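Local coordinates for ethylbenzene dehydrogenase alpha-subunit (Aromatoleum aromaticum, PDB 2IVF), which belongs to the molybdopterin oxidoreductase family and holds a molybdenum atom, an iron/sulfur cluster and the ligands MGD and MD1, at residues H230-M235 and Y793-H798; G469-P474 and A812-D817. All coordinates share one frame; numbering follows the deposited sequence.

Contact 1 (H230-M235 and Y793-H798); sequences HTFGKM and YPMRWH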
loop_
_atom_site.group_PDB
_atom_site.type_symbol
_atom_site.label_atom_id
_atom_site.label_comp_id
_atom_site.label_asym_id
_atom_site.label_seq_id
_atom_site.Cartn_x
_atom_site.Cartn_y
_atom_site.Cartn_z
ATOM N N HIS A 230 -5.595 -28.641 9.305
ATOM C CA HIS A 230 -5.256 -30.007 9.616
ATOM C C HIS A 230 -5.069 -30.296 11.108
ATOM O O HIS A 230 -5.283 -31.409 11.531
ATOM C CB HIS A 230 -4.082 -30.454 8.774
ATOM C CG HIS A 230 -4.457 -30.592 7.327
ATOM N ND1 HIS A 230 -3.529 -30.666 6.323
ATOM C CD2 HIS A 230 -5.680 -30.600 6.716
ATOM C CE1 HIS A 230 -4.151 -30.745 5.155
ATOM N NE2 HIS A 230 -5.458 -30.711 5.365
ATOM N N THR A 231 -4.753 -29.270 11.869
ATOM C CA THR A 231 -4.541 -29.376 13.327
ATOM C C THR A 231 -5.863 -29.257 14.074
ATOM O O THR A 231 -6.201 -30.108 14.919
ATOM C CB THR A 231 -3.584 -28.285 13.798
ATOM O OG1 THR A 231 -2.330 -28.415 13.097
ATOM C CG2 THR A 231 -3.345 -28.355 15.306
ATOM N N PHE A 232 -6.635 -28.233 13.722
ATOM C CA PHE A 232 -7.870 -27.914 14.411
ATOM C C PHE A 232 -9.143 -28.353 13.663
ATOM O O PHE A 232 -10.255 -28.316 14.230
ATOM C CB PHE A 232 -7.933 -26.421 14.641
ATOM C CG PHE A 232 -6.711 -25.848 15.321
ATOM C CD1 PHE A 232 -6.403 -26.187 16.630
ATOM C CD2 PHE A 232 -5.893 -24.935 14.657
ATOM C CE1 PHE A 232 -5.313 -25.626 17.264
ATOM C CE2 PHE A 232 -4.792 -24.365 15.298
ATOM C CZ PHE A 232 -4.516 -24.728 16.597
ATOM N N GLY A 233 -8.997 -28.723 12.398
ATOM C CA GLY A 233 -10.155 -29.123 11.586
ATOM C C GLY A 233 -10.856 -27.888 11.063
ATOM O O GLY A 233 -11.891 -28.007 10.462
ATOM N N LYS A 234 -10.292 -26.685 11.271
ATOM C CA LYS A 234 -10.891 -25.476 10.700
ATOM C C LYS A 234 -9.907 -24.344 10.665
ATOM O O LYS A 234 -8.885 -24.381 11.341
ATOM C CB LYS A 234 -12.157 -25.046 11.468
ATOM C CG LYS A 234 -11.895 -24.419 12.848
ATOM C CD LYS A 234 -11.585 -25.448 13.887
ATOM C CE LYS A 234 -11.599 -24.855 15.309
ATOM N NZ LYS A 234 -12.960 -24.365 15.748
ATOM N N MET A 235 -10.212 -23.326 9.870
ATOM C CA MET A 235 -9.302 -22.216 9.719
ATOM C C MET A 235 -9.969 -20.875 9.851
ATOM O O MET A 235 -9.290 -19.886 9.897
ATOM C CB MET A 235 -8.517 -22.293 8.402
ATOM C CG MET A 235 -9.302 -22.076 7.161
ATOM S SD MET A 235 -8.276 -22.228 5.644
ATOM C CE MET A 235 -8.388 -23.987 5.379
ATOM N N TYR A 793 -11.445 -12.693 19.845
ATOM C CA TYR A 793 -10.365 -13.697 19.788
ATOM C C TYR A 793 -11.051 -15.056 19.653
ATOM O O TYR A 793 -12.199 -15.227 20.070
ATOM C CB TYR A 793 -9.454 -13.673 21.042
ATOM C CG TYR A 793 -10.139 -14.082 22.308
ATOM C CD1 TYR A 793 -10.783 -13.138 23.100
ATOM C CD2 TYR A 793 -10.133 -15.396 22.751
ATOM C CE1 TYR A 793 -11.390 -13.498 24.277
ATOM C CE2 TYR A 793 -10.784 -15.770 23.891
ATOM C CZ TYR A 793 -11.387 -14.821 24.663
ATOM O OH TYR A 793 -12.009 -15.177 25.798
ATOM N N PRO A 794 -10.363 -16.011 19.035
ATOM C CA PRO A 794 -11.008 -17.306 18.772
ATOM C C PRO A 794 -10.734 -18.386 19.782
ATOM O O PRO A 794 -9.870 -18.245 20.641
ATOM C CB PRO A 794 -10.373 -17.711 17.437
ATOM C CG PRO A 794 -8.950 -17.314 17.634
ATOM C CD PRO A 794 -9.002 -15.982 18.471
ATOM N N MET A 795 -11.496 -19.468 19.652
ATOM C CA MET A 795 -11.251 -20.756 20.286
ATOM C C MET A 795 -11.645 -20.841 21.741
ATOM O O MET A 795 -11.386 -21.870 22.396
ATOM C CB MET A 795 -9.815 -21.217 20.073
ATOM C CG MET A 795 -9.398 -21.210 18.604
ATOM S SD MET A 795 -7.750 -21.870 18.363
ATOM C CE MET A 795 -8.052 -23.604 18.658
ATOM N N ARG A 796 -12.323 -19.800 22.243
ATOM C CA ARG A 796 -12.775 -19.783 23.630
ATOM C C ARG A 796 -13.620 -21.015 23.989
ATOM O O ARG A 796 -13.540 -21.497 25.080
ATOM C CB ARG A 796 -13.595 -18.541 23.907
ATOM C CG ARG A 796 -13.707 -18.225 25.386
ATOM C CD ARG A 796 -14.690 -17.104 25.684
ATOM N NE ARG A 796 -16.035 -17.449 25.254
ATOM C CZ ARG A 796 -16.885 -18.222 25.916
ATOM N NH1 ARG A 796 -16.574 -18.779 27.089
ATOM N NH2 ARG A 796 -18.087 -18.413 25.403
ATOM N N TRP A 797 -14.480 -21.467 23.085
ATOM C CA TRP A 797 -15.343 -22.631 23.387
ATOM C C TRP A 797 -14.519 -23.896 23.636
ATOM O O TRP A 797 -14.870 -24.763 24.472
ATOM C CB TRP A 797 -16.331 -22.874 22.247
ATOM C CG TRP A 797 -17.266 -21.755 21.994
ATOM C CD1 TRP A 797 -17.634 -20.778 22.873
ATOM C CD2 TRP A 797 -18.021 -21.528 20.806
ATOM N NE1 TRP A 797 -18.520 -19.915 22.285
ATOM C CE2 TRP A 797 -18.787 -20.347 21.017
ATOM C CE3 TRP A 797 -18.143 -22.208 19.589
ATOM C CZ2 TRP A 797 -19.659 -19.839 20.060
ATOM C CZ3 TRP A 797 -19.002 -21.686 18.622
ATOM C CH2 TRP A 797 -19.719 -20.493 18.855
ATOM N N HIS A 798 -13.443 -24.042 22.880
ATOM C CA HIS A 798 -12.550 -25.161 23.102
ATOM C C HIS A 798 -11.918 -25.097 24.480
ATOM O O HIS A 798 -11.886 -26.103 25.197
ATOM C CB HIS A 798 -11.500 -25.281 21.999
ATOM C CG HIS A 798 -12.104 -25.359 20.626
ATOM N ND1 HIS A 798 -12.966 -26.363 20.260
ATOM C CD2 HIS A 798 -11.998 -24.538 19.555
ATOM C CE1 HIS A 798 -13.352 -26.172 19.007
ATOM N NE2 HIS A 798 -12.777 -25.067 18.556
#
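K234 starts out with CG wedged between its backbone N and carbonyl carbon (chi1 73°), and two further bends, at chi2 and chi4, bring its ammonium group to the rim of the H798 imidazole. There NZ donates to H798 NE2 over 2.9 Å, lying only 8° from the ring plane, so the bond meets the edge of the ring and not its face. The other ring nitrogen, H798 ND1, is bonded to the carbonyl oxygen of K803, an arrangement consistent with a neutral ring protonated at ND1 that leaves NE2 to accept. The two bonds together fix the rotation of the imidazole. The lysine has further partners, a salt bridge to E527 and a hydrogen bond to the carbonyl oxygen of A781, which probably offset the cost of burying its charge.

Beside this polar pair is an apolar one. The M795 chain bends at its last torsion and carries CE over the F232 ring, 3.7 Å from F232 CD1 and 4.0 Å from the ring centroid, a CH-pi contact. M795 SD stands above the same face at 4.7 Å from the centroid, completing a Met-aromatic contact, while T231 CG2 covers the opposite face.

In the fold, the contact joins two helix ends: helix 226-232 finishes at F232, with G233 leaving helical geometry at positive phi, and M795 is the N-cap residue of helix 796-800. E527, in helix 526-540, and A781, the last residue of helix 777-781, bring two more helices to the lysine.

Contact 2 (G469-P474 and A812-D817); sequences GNWGKP and AQFYLD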
loop_
_atom_site.group_PDB
_atom_site.type_symbol
_atom_site.label_atom_id
_atom_site.label_comp_id
_atom_site.label_asym_id
_atom_site.label_seq_id
_atom_site.Cartn_x
_atom_site.Cartn_y
_atom_site.Cartn_z
ATOM N N GLY A 469 0.049 -23.376 26.004
ATOM C CA GLY A 469 -1.335 -23.061 26.343
ATOM C C GLY A 469 -1.823 -21.758 25.743
ATOM O O GLY A 469 -2.689 -21.092 26.324
ATOM N N ASN A 470 -1.324 -21.419 24.560
ATOM C CA ASN A 470 -1.612 -20.104 23.971
ATOM C C ASN A 470 -2.713 -20.145 22.904
ATOM O O ASN A 470 -2.539 -19.692 21.767
ATOM C CB ASN A 470 -0.305 -19.454 23.446
ATOM C CG ASN A 470 0.372 -18.623 24.487
ATOM O OD1 ASN A 470 1.585 -18.803 24.786
ATOM N ND2 ASN A 470 -0.377 -17.695 25.048
ATOM N N TRP A 471 -3.872 -20.659 23.307
ATOM C CA TRP A 471 -5.100 -20.425 22.529
ATOM C C TRP A 471 -6.322 -20.452 23.391
ATOM O O TRP A 471 -6.275 -20.918 24.537
ATOM C CB TRP A 471 -5.188 -21.320 21.272
ATOM C CG TRP A 471 -5.504 -22.759 21.508
ATOM C CD1 TRP A 471 -6.629 -23.264 22.102
ATOM C CD2 TRP A 471 -4.731 -23.882 21.069
ATOM N NE1 TRP A 471 -6.579 -24.634 22.074
ATOM C CE2 TRP A 471 -5.430 -25.037 21.434
ATOM C CE3 TRP A 471 -3.505 -24.015 20.402
ATOM C CZ2 TRP A 471 -4.935 -26.320 21.190
ATOM C CZ3 TRP A 471 -3.023 -25.276 20.118
ATOM C CH2 TRP A 471 -3.729 -26.426 20.522
ATOM N N GLY A 472 -7.396 -19.875 22.848
ATOM C CA GLY A 472 -8.659 -19.802 23.521
ATOM C C GLY A 472 -8.751 -18.785 24.633
ATOM O O GLY A 472 -9.709 -18.803 25.408
ATOM N N LYS A 473 -7.791 -17.856 24.638
ATOM C CA LYS A 473 -7.640 -16.884 25.708
ATOM C C LYS A 473 -7.463 -15.480 25.139
ATOM O O LYS A 473 -6.996 -15.282 23.989
ATOM C CB LYS A 473 -6.430 -17.250 26.559
ATOM C CG LYS A 473 -6.479 -18.620 27.193
ATOM C CD LYS A 473 -5.067 -19.019 27.699
ATOM C CE LYS A 473 -5.141 -20.393 28.357
ATOM N NZ LYS A 473 -3.823 -20.862 28.836
ATOM N N PRO A 474 -7.904 -14.494 25.900
ATOM C CA PRO A 474 -7.649 -13.128 25.468
ATOM C C PRO A 474 -6.187 -12.939 25.167
ATOM O O PRO A 474 -5.342 -13.487 25.877
ATOM C CB PRO A 474 -8.070 -12.302 26.676
ATOM C CG PRO A 474 -9.092 -13.069 27.323
ATOM C CD PRO A 474 -8.671 -14.530 27.154
ATOM N N ALA A 812 -7.028 -30.962 19.075
ATOM C CA ALA A 812 -6.093 -30.211 18.253
ATOM C C ALA A 812 -4.992 -31.234 17.998
ATOM O O ALA A 812 -4.367 -31.695 18.936
ATOM C CB ALA A 812 -5.581 -29.019 18.966
ATOM N N GLN A 813 -4.791 -31.576 16.738
ATOM C CA GLN A 813 -4.182 -32.837 16.384
ATOM C C GLN A 813 -2.877 -32.628 15.656
ATOM O O GLN A 813 -2.868 -32.171 14.538
ATOM C CB GLN A 813 -5.127 -33.624 15.518
ATOM C CG GLN A 813 -4.614 -34.990 15.234
ATOM C CD GLN A 813 -5.579 -35.845 14.486
ATOM O OE1 GLN A 813 -6.791 -35.637 14.572
ATOM N NE2 GLN A 813 -5.060 -36.836 13.762
ATOM N N PHE A 814 -1.779 -32.924 16.343
ATOM C CA PHE A 814 -0.447 -32.829 15.770
ATOM C C PHE A 814 0.075 -34.064 15.099
ATOM O O PHE A 814 1.014 -33.945 14.320
ATOM C CB PHE A 814 0.495 -32.338 16.827
ATOM C CG PHE A 814 0.094 -31.004 17.320
ATOM C CD1 PHE A 814 0.404 -29.883 16.588
ATOM C CD2 PHE A 814 -0.711 -30.879 18.419
ATOM C CE1 PHE A 814 -0.031 -28.653 16.963
ATOM C CE2 PHE A 814 -1.149 -29.639 18.800
ATOM C CZ PHE A 814 -0.792 -28.521 18.072
ATOM N N TYR A 815 -0.530 -35.216 15.387
ATOM C CA TYR A 815 -0.166 -36.469 14.726
ATOM C C TYR A 815 -1.196 -36.854 13.660
ATOM O O TYR A 815 -2.343 -37.173 13.990
ATOM C CB TYR A 815 0.032 -37.543 15.781
ATOM C CG TYR A 815 0.644 -38.822 15.273
ATOM C CD1 TYR A 815 1.918 -38.840 14.727
ATOM C CD2 TYR A 815 -0.035 -40.008 15.356
ATOM C CE1 TYR A 815 2.481 -40.041 14.245
ATOM C CE2 TYR A 815 0.515 -41.183 14.883
ATOM C CZ TYR A 815 1.771 -41.202 14.344
ATOM O OH TYR A 815 2.326 -42.398 13.893
ATOM N N LEU A 816 -0.804 -36.807 12.383
ATOM C CA LEU A 816 -1.714 -37.198 11.279
ATOM C C LEU A 816 -1.294 -38.571 10.815
ATOM O O LEU A 816 -0.284 -38.727 10.138
ATOM C CB LEU A 816 -1.694 -36.194 10.138
ATOM C CG LEU A 816 -1.972 -34.756 10.608
ATOM C CD1 LEU A 816 -1.721 -33.731 9.485
ATOM C CD2 LEU A 816 -3.399 -34.594 11.129
ATOM N N ASP A 817 -2.058 -39.567 11.225
ATOM C CA ASP A 817 -1.648 -40.980 11.045
ATOM C C ASP A 817 -2.190 -41.627 9.770
ATOM O O ASP A 817 -2.223 -42.838 9.652
ATOM C CB ASP A 817 -1.925 -41.789 12.306
ATOM C CG ASP A 817 -3.399 -42.145 12.493
ATOM O OD1 ASP A 817 -4.292 -41.391 12.012
ATOM O OD2 ASP A 817 -3.661 -43.189 13.112
#
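A812 opens the second segment, a loop between helices 796-800 and 819-824, and meets W471 of the first: its methyl carbon CB lies 3.5 Å from W471 CH2 and 3.6 Å from W471 CZ2, reaching the benzene half of the indole obliquely. On the tryptophan side, a chi1 of 74° sends the indole out from the loop toward A812, so that its six-membered ring leads. W471 NE1, on the five-membered ring, has its polar partner in Q328. Q328, at the end of helix 322-328, and D330 just beyond it bond to the A812 backbone, so the end of this helix touches both partners.

Q813, next in sequence, braces its own segment through NE2, which donates to the carbonyl oxygen of Y815 over 2.7 Å in a nearly straight bond (169°) across the turn of chain that carries F814. F814 then brings its ring tip to the indole: F814 CZ is 4.4 Å from W471 CH2, each atom near the plane of the other's ring, a loose meeting of two edges with no stacking of faces. The D330 carboxylate receives F814 N and Y815 N, holding the backbone around F814, and L816 beyond packs on R459 and H230.

The first segment follows helix 454-467, which G469 closes in a Schellman motif, and K473 NZ braces it by donating to the carbonyl oxygen of G469 over 2.8 Å on a lone pair. Between the segments the chemistry is wholly apolar: the loops meet by van der Waals contact alone, and their polar bonds lie within each loop or with its surroundings, consistent with shapes held independently of this contact.

How the contacts relate
Contacts 1 and 2 are both buried, with centres about 8 Å apart, and neither is a surface contact, although 469-474 runs out to the exposed P474. They share a border. T231 O and Q813 N, 2.7 Å apart, probably form a hydrogen bond, and A812 touches F232, so helix 226-232 serves both; Y793 CD2 packs against K473 O at 3.4 Å. Their segments alternate along the chain, so the 793-817 region is joined to two distant parts of the molybdopterin oxidoreductase range. The chemistry differs with the elements joined: contact 1, between helix ends, combines a buried lysine-histidine hydrogen bond with Met-aromatic packing, while contact 2, between loops, relies on hydrocarbon alone.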